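Long-range contacts in DUF3829 domain-containing protein (Bacteroides thetaiotaomicron, PDB 3RH3), which is of unknown function but has an all-alpha, DUF3829-like architecture and is probably a lipoprotein of the cell envelope: residues N179-K184 against D247-A252; E198-L203 against S231-M236. One frame throughout, in Å; residues are numbered along the deposited sequence.

Contact 1: N179-K184 against D247-A252; sequences NLYSRK and DKEYQA. With EDO (1,2-ethanediol), chain E.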
loop_
_atom_site.group_PDB
_atom_site.type_symbol
_atom_site.label_atom_id
_atom_site.label_comp_id
_atom_site.label_asym_id
_atom_site.label_seq_id
_atom_site.Cartn_x
_atom_site.Cartn_y
_atom_site.Cartn_z
ATOM N N ASN A 179 -0.152 -4.411 2.396
ATOM C CA ASN A 179 0.742 -3.655 3.273
ATOM C C ASN A 179 0.692 -4.189 4.710
ATOM O O ASN A 179 1.743 -4.360 5.332
ATOM C CB ASN A 179 0.404 -2.162 3.254
ATOM C CG ASN A 179 1.407 -1.312 3.993
ATOM O OD1 ASN A 179 2.618 -1.480 3.876
ATOM N ND2 ASN A 179 0.931 -0.431 4.827
ATOM N N LEU A 180 -0.510 -4.483 5.213
ATOM C CA LEU A 180 -0.695 -5.033 6.556
ATOM C C LEU A 180 -0.145 -6.444 6.657
ATOM O O LEU A 180 0.443 -6.808 7.679
ATOM C CB LEU A 180 -2.176 -5.007 6.967
ATOM C CG LEU A 180 -2.738 -3.589 7.220
ATOM C CD1 LEU A 180 -4.268 -3.574 7.133
ATOM C CD2 LEU A 180 -2.204 -2.999 8.529
ATOM N N TYR A 181 -0.315 -7.240 5.583
ATOM C CA TYR A 181 0.199 -8.589 5.553
ATOM C C TYR A 181 1.740 -8.599 5.469
ATOM O O TYR A 181 2.368 -9.392 6.177
ATOM C CB TYR A 181 -0.409 -9.377 4.388
ATOM C CG TYR A 181 0.134 -10.783 4.332
ATOM C CD1 TYR A 181 -0.339 -11.771 5.199
ATOM C CD2 TYR A 181 1.195 -11.108 3.487
ATOM C CE1 TYR A 181 0.262 -13.020 5.262
ATOM C CE2 TYR A 181 1.763 -12.379 3.499
ATOM C CZ TYR A 181 1.273 -13.341 4.369
ATOM O OH TYR A 181 1.879 -14.571 4.418
ATOM N N SER A 182 2.325 -7.734 4.614
ATOM C CA SER A 182 3.759 -7.635 4.293
ATOM C C SER A 182 4.715 -7.384 5.489
ATOM O O SER A 182 5.913 -7.263 5.282
ATOM C CB SER A 182 3.971 -6.513 3.276
ATOM O OG SER A 182 4.103 -5.214 3.844
ATOM N N ARG A 183 4.200 -7.236 6.694
ATOM C CA ARG A 183 4.992 -6.913 7.867
ATOM C C ARG A 183 5.580 -8.181 8.463
ATOM O O ARG A 183 4.978 -8.825 9.327
ATOM C CB ARG A 183 4.147 -6.142 8.895
ATOM C CG ARG A 183 3.604 -4.846 8.342
ATOM C CD ARG A 183 2.573 -4.218 9.231
ATOM N NE ARG A 183 2.090 -3.012 8.577
ATOM C CZ ARG A 183 1.377 -2.057 9.153
ATOM N NH1 ARG A 183 1.034 -2.155 10.433
ATOM N NH2 ARG A 183 1.012 -0.988 8.459
ATOM N N LYS A 184 6.746 -8.552 7.957
ATOM C CA LYS A 184 7.521 -9.695 8.407
ATOM C C LYS A 184 7.770 -9.557 9.907
ATOM O O LYS A 184 8.117 -8.478 10.372
ATOM C CB LYS A 184 8.822 -9.745 7.605
ATOM C CG LYS A 184 9.795 -10.817 7.985
ATOM C CD LYS A 184 10.842 -10.951 6.894
ATOM C CE LYS A 184 12.058 -11.671 7.408
ATOM N NZ LYS A 184 11.774 -13.096 7.696
ATOM N N ASP A 247 7.274 -15.500 3.393
ATOM C CA ASP A 247 7.858 -14.934 2.160
ATOM C C ASP A 247 7.223 -15.606 0.928
ATOM O O ASP A 247 6.915 -14.917 -0.048
ATOM C CB ASP A 247 9.391 -15.061 2.134
ATOM C CG ASP A 247 10.113 -13.962 2.902
ATOM O OD1 ASP A 247 9.960 -12.771 2.527
ATOM O OD2 ASP A 247 10.859 -14.291 3.858
ATOM N N LYS A 248 6.952 -16.934 1.026
ATOM C CA LYS A 248 6.351 -17.748 -0.032
ATOM C C LYS A 248 4.931 -17.241 -0.382
ATOM O O LYS A 248 4.599 -17.138 -1.566
ATOM C CB LYS A 248 6.320 -19.231 0.370
ATOM C CG LYS A 248 5.934 -20.167 -0.776
ATOM C CD LYS A 248 6.219 -21.634 -0.462
ATOM N N GLU A 249 4.112 -16.926 0.637
ATOM C CA GLU A 249 2.738 -16.441 0.433
ATOM C C GLU A 249 2.744 -15.046 -0.145
ATOM O O GLU A 249 1.969 -14.756 -1.048
ATOM C CB GLU A 249 1.938 -16.465 1.753
ATOM C CG GLU A 249 1.580 -17.867 2.232
ATOM C CD GLU A 249 0.292 -18.443 1.677
ATOM O OE1 GLU A 249 -0.230 -17.904 0.671
ATOM O OE2 GLU A 249 -0.209 -19.429 2.263
ATOM N N TYR A 250 3.615 -14.187 0.363
ATOM C CA TYR A 250 3.716 -12.802 -0.078
ATOM C C TYR A 250 4.199 -12.718 -1.532
ATOM O O TYR A 250 3.600 -11.989 -2.324
ATOM C CB TYR A 250 4.617 -11.990 0.851
ATOM C CG TYR A 250 4.593 -10.516 0.535
ATOM C CD1 TYR A 250 3.399 -9.796 0.564
ATOM C CD2 TYR A 250 5.743 -9.855 0.122
ATOM C CE1 TYR A 250 3.355 -8.452 0.201
ATOM C CE2 TYR A 250 5.714 -8.504 -0.227
ATOM C CZ TYR A 250 4.514 -7.808 -0.190
ATOM O OH TYR A 250 4.462 -6.473 -0.512
ATOM N N GLN A 251 5.250 -13.462 -1.878
ATOM C CA GLN A 251 5.763 -13.491 -3.245
ATOM C C GLN A 251 4.668 -13.985 -4.209
ATOM O O GLN A 251 4.389 -13.298 -5.181
ATOM C CB GLN A 251 7.043 -14.348 -3.358
ATOM C CG GLN A 251 8.320 -13.577 -3.011
ATOM C CD GLN A 251 8.477 -12.291 -3.801
ATOM O OE1 GLN A 251 8.473 -11.188 -3.238
ATOM N NE2 GLN A 251 8.561 -12.398 -5.127
ATOM N N ALA A 252 3.990 -15.098 -3.876
ATOM C CA ALA A 252 2.901 -15.681 -4.672
ATOM C C ALA A 252 1.771 -14.689 -4.910
ATOM O O ALA A 252 1.353 -14.485 -6.052
ATOM C CB ALA A 252 2.350 -16.916 -3.987
HETATM C C1 EDO E . 8.104 -2.069 4.702
HETATM O O1 EDO E . 8.381 -2.014 6.110
HETATM C C2 EDO E . 7.103 -1.002 4.262
HETATM O O2 EDO E . 5.877 -1.634 3.861
#
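Tyr181 and Tyr250 lie alongside each other, pointing opposite ways, where the end of helix 161-181 and the turn after it meet the first turns of helix 247-257 in the helical bundle of the DUF3829-like C-terminal region. Tyr250 comes up to the edge of the Tyr181 ring: its CB lies in the ring plane, 3.9 Å from Tyr181 CE2, and its own CD1 is 3.9 Å from Tyr181 CD2. CG of Tyr181 lies anti to the backbone N (chi1 179°), and its CB already points toward helix 247-257; at the far end OH is 3.3 Å from Glu249 CB, a van der Waals contact. Ser182 CA lies over one face of the Tyr250 ring, offset toward the rim, while its CB is 3.7 Å from Tyr250 CE1. The hydrogen bond of the Tyr181 hydroxyl is with Ser246 N, just ahead of helix 247-257, and Glu249 OE2 forms salt bridges with Lys242 and Lys238. An alanine in place of Tyr181 would probably leave Ser246 N without this partner and open a gap beside Tyr250. Lys184 NZ and Asp247 OD2 stay 4.1 Å apart, opposite charges too distant for a salt bridge; Lys184 forms one with Glu46, and Asp247 OD1 is hydrogen-bonded to Tyr245 OH. Asn179 OD1 is hydrogen-bonded to Ser133 OG and takes a further, weak bond from O2 of an ethanediol probably from the crystallisation liquor. Ser182 OG, just past the helix end, donates 2.9 Å back to Asn179 O, at a C=O...OG angle of 118° and tilted 30° from the carbonyl plane.

Contact 2: E198-L203 against S231-M236; sequences ELEKEL and SFMNDM
Met233, modelled as selenomethionine, reaches from helix 216-240 to Leu199, Glu200 and Leu203 on helix 189-207. It sits like a single knob among these three and Met196, one turn earlier, between nearly antiparallel helices: the two short axes run at 160° and approach to 11.7 Å. The long side chain spans this wide spacing. Its CG lies anti to the carbonyl carbon (chi1 -77°) and meets Leu199 CD2 at 3.6 Å. From there the chain is extended as far as SE, which sits 3.8 Å from Leu199 CG and 4.0 Å from Leu203 CD2. Both leucines run alongside the selenomethionine, heading the other way, CG anti to the backbone N in each. The last torsion then bends the chain (chi3 92°), carrying the methyl to Glu200, where CE is 3.7 Å from CB and equally close to the backbone N; the glutamate thus contributes mainly its aliphatic base here, its side chain crossing the selenomethionine at about a right angle. Leu199 CD2 has a second neighbour in Phe232, reaching the edge of that ring at CD2, 4.2 Å away. One face of the same ring carries Met236 CB, offset toward the rim. Farther out, Phe232 meets Tyr257 of helix 247-257 edge-to-face, and Met236 packs on Ile177 and Met178, so helix 161-181 and helix 247-257 adjoin the pair formed by helices 189-207 and 216-240.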
loop_
_atom_site.group_PDB
_atom_site.type_symbol
_atom_site.label_atom_id
_atom_site.label_comp_id
_atom_site.label_asym_id
_atom_site.label_seq_id
_atom_site.Cartn_x
_atom_site.Cartn_y
_atom_site.Cartn_z
ATOM N N GLU A 198 -14.102 -4.439 4.933
ATOM C CA GLU A 198 -14.241 -3.229 4.097
ATOM C C GLU A 198 -14.291 -3.654 2.606
ATOM O O GLU A 198 -15.222 -3.288 1.881
ATOM C CB GLU A 198 -13.088 -2.235 4.384
ATOM C CG GLU A 198 -13.107 -0.967 3.543
ATOM C CD GLU A 198 -11.971 0.016 3.770
ATOM O OE1 GLU A 198 -11.774 0.439 4.932
ATOM O OE2 GLU A 198 -11.309 0.400 2.777
ATOM N N LEU A 199 -13.350 -4.488 2.194
ATOM C CA LEU A 199 -13.271 -5.037 0.831
ATOM C C LEU A 199 -14.531 -5.842 0.444
ATOM O O LEU A 199 -15.001 -5.714 -0.695
ATOM C CB LEU A 199 -12.017 -5.913 0.664
ATOM C CG LEU A 199 -11.729 -6.456 -0.774
ATOM C CD1 LEU A 199 -11.759 -5.328 -1.800
ATOM C CD2 LEU A 199 -10.396 -7.166 -0.823
ATOM N N GLU A 200 -15.071 -6.661 1.391
ATOM C CA GLU A 200 -16.264 -7.477 1.157
ATOM C C GLU A 200 -17.476 -6.562 0.931
ATOM O O GLU A 200 -18.312 -6.853 0.085
ATOM C CB GLU A 200 -16.500 -8.451 2.338
ATOM C CG GLU A 200 -17.851 -9.158 2.377
ATOM C CD GLU A 200 -17.971 -10.467 1.620
ATOM O OE1 GLU A 200 -17.264 -10.642 0.602
ATOM O OE2 GLU A 200 -18.802 -11.307 2.031
ATOM N N LYS A 201 -17.558 -5.474 1.683
ATOM C CA LYS A 201 -18.637 -4.497 1.588
ATOM C C LYS A 201 -18.552 -3.773 0.226
ATOM O O LYS A 201 -19.572 -3.596 -0.433
ATOM C CB LYS A 201 -18.529 -3.498 2.764
ATOM C CG LYS A 201 -19.813 -2.798 3.145
ATOM C CD LYS A 201 -19.594 -1.847 4.327
ATOM N N GLU A 202 -17.341 -3.405 -0.204
ATOM C CA GLU A 202 -17.099 -2.735 -1.496
ATOM C C GLU A 202 -17.435 -3.681 -2.657
ATOM O O GLU A 202 -18.010 -3.263 -3.662
ATOM C CB GLU A 202 -15.634 -2.276 -1.619
ATOM C CG GLU A 202 -15.226 -1.144 -0.696
ATOM C CD GLU A 202 -13.730 -0.935 -0.529
ATOM O OE1 GLU A 202 -12.941 -1.588 -1.250
ATOM O OE2 GLU A 202 -13.346 -0.098 0.316
ATOM N N LEU A 203 -17.109 -4.954 -2.495
ATOM C CA LEU A 203 -17.342 -5.960 -3.525
ATOM C C LEU A 203 -18.842 -6.201 -3.766
ATOM O O LEU A 203 -19.253 -6.269 -4.918
ATOM C CB LEU A 203 -16.633 -7.263 -3.145
ATOM C CG LEU A 203 -16.616 -8.380 -4.179
ATOM C CD1 LEU A 203 -15.875 -7.952 -5.435
ATOM C CD2 LEU A 203 -15.983 -9.630 -3.591
ATOM N N SER A 231 -10.772 -13.980 -5.644
ATOM C CA SER A 231 -9.621 -14.895 -5.632
ATOM C C SER A 231 -8.580 -14.404 -4.673
ATOM O O SER A 231 -8.016 -15.191 -3.927
ATOM C CB SER A 231 -9.017 -15.030 -7.024
ATOM O OG SER A 231 -9.866 -15.891 -7.746
ATOM N N PHE A 232 -8.338 -13.091 -4.682
ATOM C CA PHE A 232 -7.383 -12.442 -3.785
ATOM C C PHE A 232 -7.811 -12.680 -2.358
ATOM O O PHE A 232 -7.004 -13.043 -1.505
ATOM C CB PHE A 232 -7.232 -10.921 -4.079
ATOM C CG PHE A 232 -6.497 -10.236 -2.960
ATOM C CD1 PHE A 232 -5.117 -10.367 -2.830
ATOM C CD2 PHE A 232 -7.197 -9.578 -1.946
ATOM C CE1 PHE A 232 -4.442 -9.796 -1.740
ATOM C CE2 PHE A 232 -6.519 -9.020 -0.849
ATOM C CZ PHE A 232 -5.148 -9.142 -0.752
HETATM N N MSE A 233 -9.076 -12.466 -2.104
HETATM C CA MSE A 233 -9.678 -12.636 -0.783
HETATM C C MSE A 233 -9.565 -14.082 -0.244
HETATM O O MSE A 233 -9.300 -14.256 0.949
HETATM C CB MSE A 233 -11.148 -12.186 -0.813
HETATM C CG MSE A 233 -11.252 -10.664 -0.783
HETATM SE SE MSE A 233 -13.079 -10.041 -0.817
HETATM C CE MSE A 233 -13.394 -9.915 0.973
ATOM N N ASN A 234 -9.705 -15.092 -1.127
ATOM C CA ASN A 234 -9.555 -16.490 -0.757
ATOM C C ASN A 234 -8.097 -16.786 -0.408
ATOM O O ASN A 234 -7.825 -17.462 0.592
ATOM C CB ASN A 234 -10.043 -17.413 -1.894
ATOM C CG ASN A 234 -11.545 -17.376 -2.092
ATOM O OD1 ASN A 234 -12.322 -17.102 -1.178
ATOM N ND2 ASN A 234 -11.991 -17.670 -3.291
ATOM N N ASP A 235 -7.171 -16.253 -1.222
ATOM C CA ASP A 235 -5.732 -16.432 -1.029
ATOM C C ASP A 235 -5.276 -15.707 0.250
ATOM O O ASP A 235 -4.514 -16.276 1.025
ATOM C CB ASP A 235 -4.952 -15.921 -2.256
ATOM C CG ASP A 235 -5.167 -16.689 -3.556
ATOM O OD1 ASP A 235 -6.013 -17.634 -3.574
ATOM O OD2 ASP A 235 -4.471 -16.375 -4.552
HETATM N N MSE A 236 -5.774 -14.486 0.495
HETATM C CA MSE A 236 -5.393 -13.706 1.675
HETATM C C MSE A 236 -5.995 -14.346 2.933
HETATM O O MSE A 236 -5.280 -14.438 3.922
HETATM C CB MSE A 236 -5.751 -12.210 1.541
HETATM C CG MSE A 236 -5.330 -11.363 2.750
HETATM SE SE MSE A 236 -3.432 -11.604 3.296
HETATM C CE MSE A 236 -2.580 -10.443 1.899
#

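Overall arrangement
From the N terminus the chain first builds the helices between 10 and 154, among them helix 35-46, which contact 1 borders. Helix 161-181 then ends in the 179-184 segment, and the chain runs through helix 189-207, reverses, and returns along helix 216-240 before reaching helix 247-257. Contact 2 closes the inner loop, with 27 residues between its segments; contact 1 closes the outer one, with 62, so the two nest without crossing. Together they join the four helices of the DUF3829-like C-terminal region, the outer contact bringing first and last together and the inner one pairing the middle two. Their centres are 16 Å apart, yet they meet directly: Met236 CE packs 3.5 Å from Tyr181 CB.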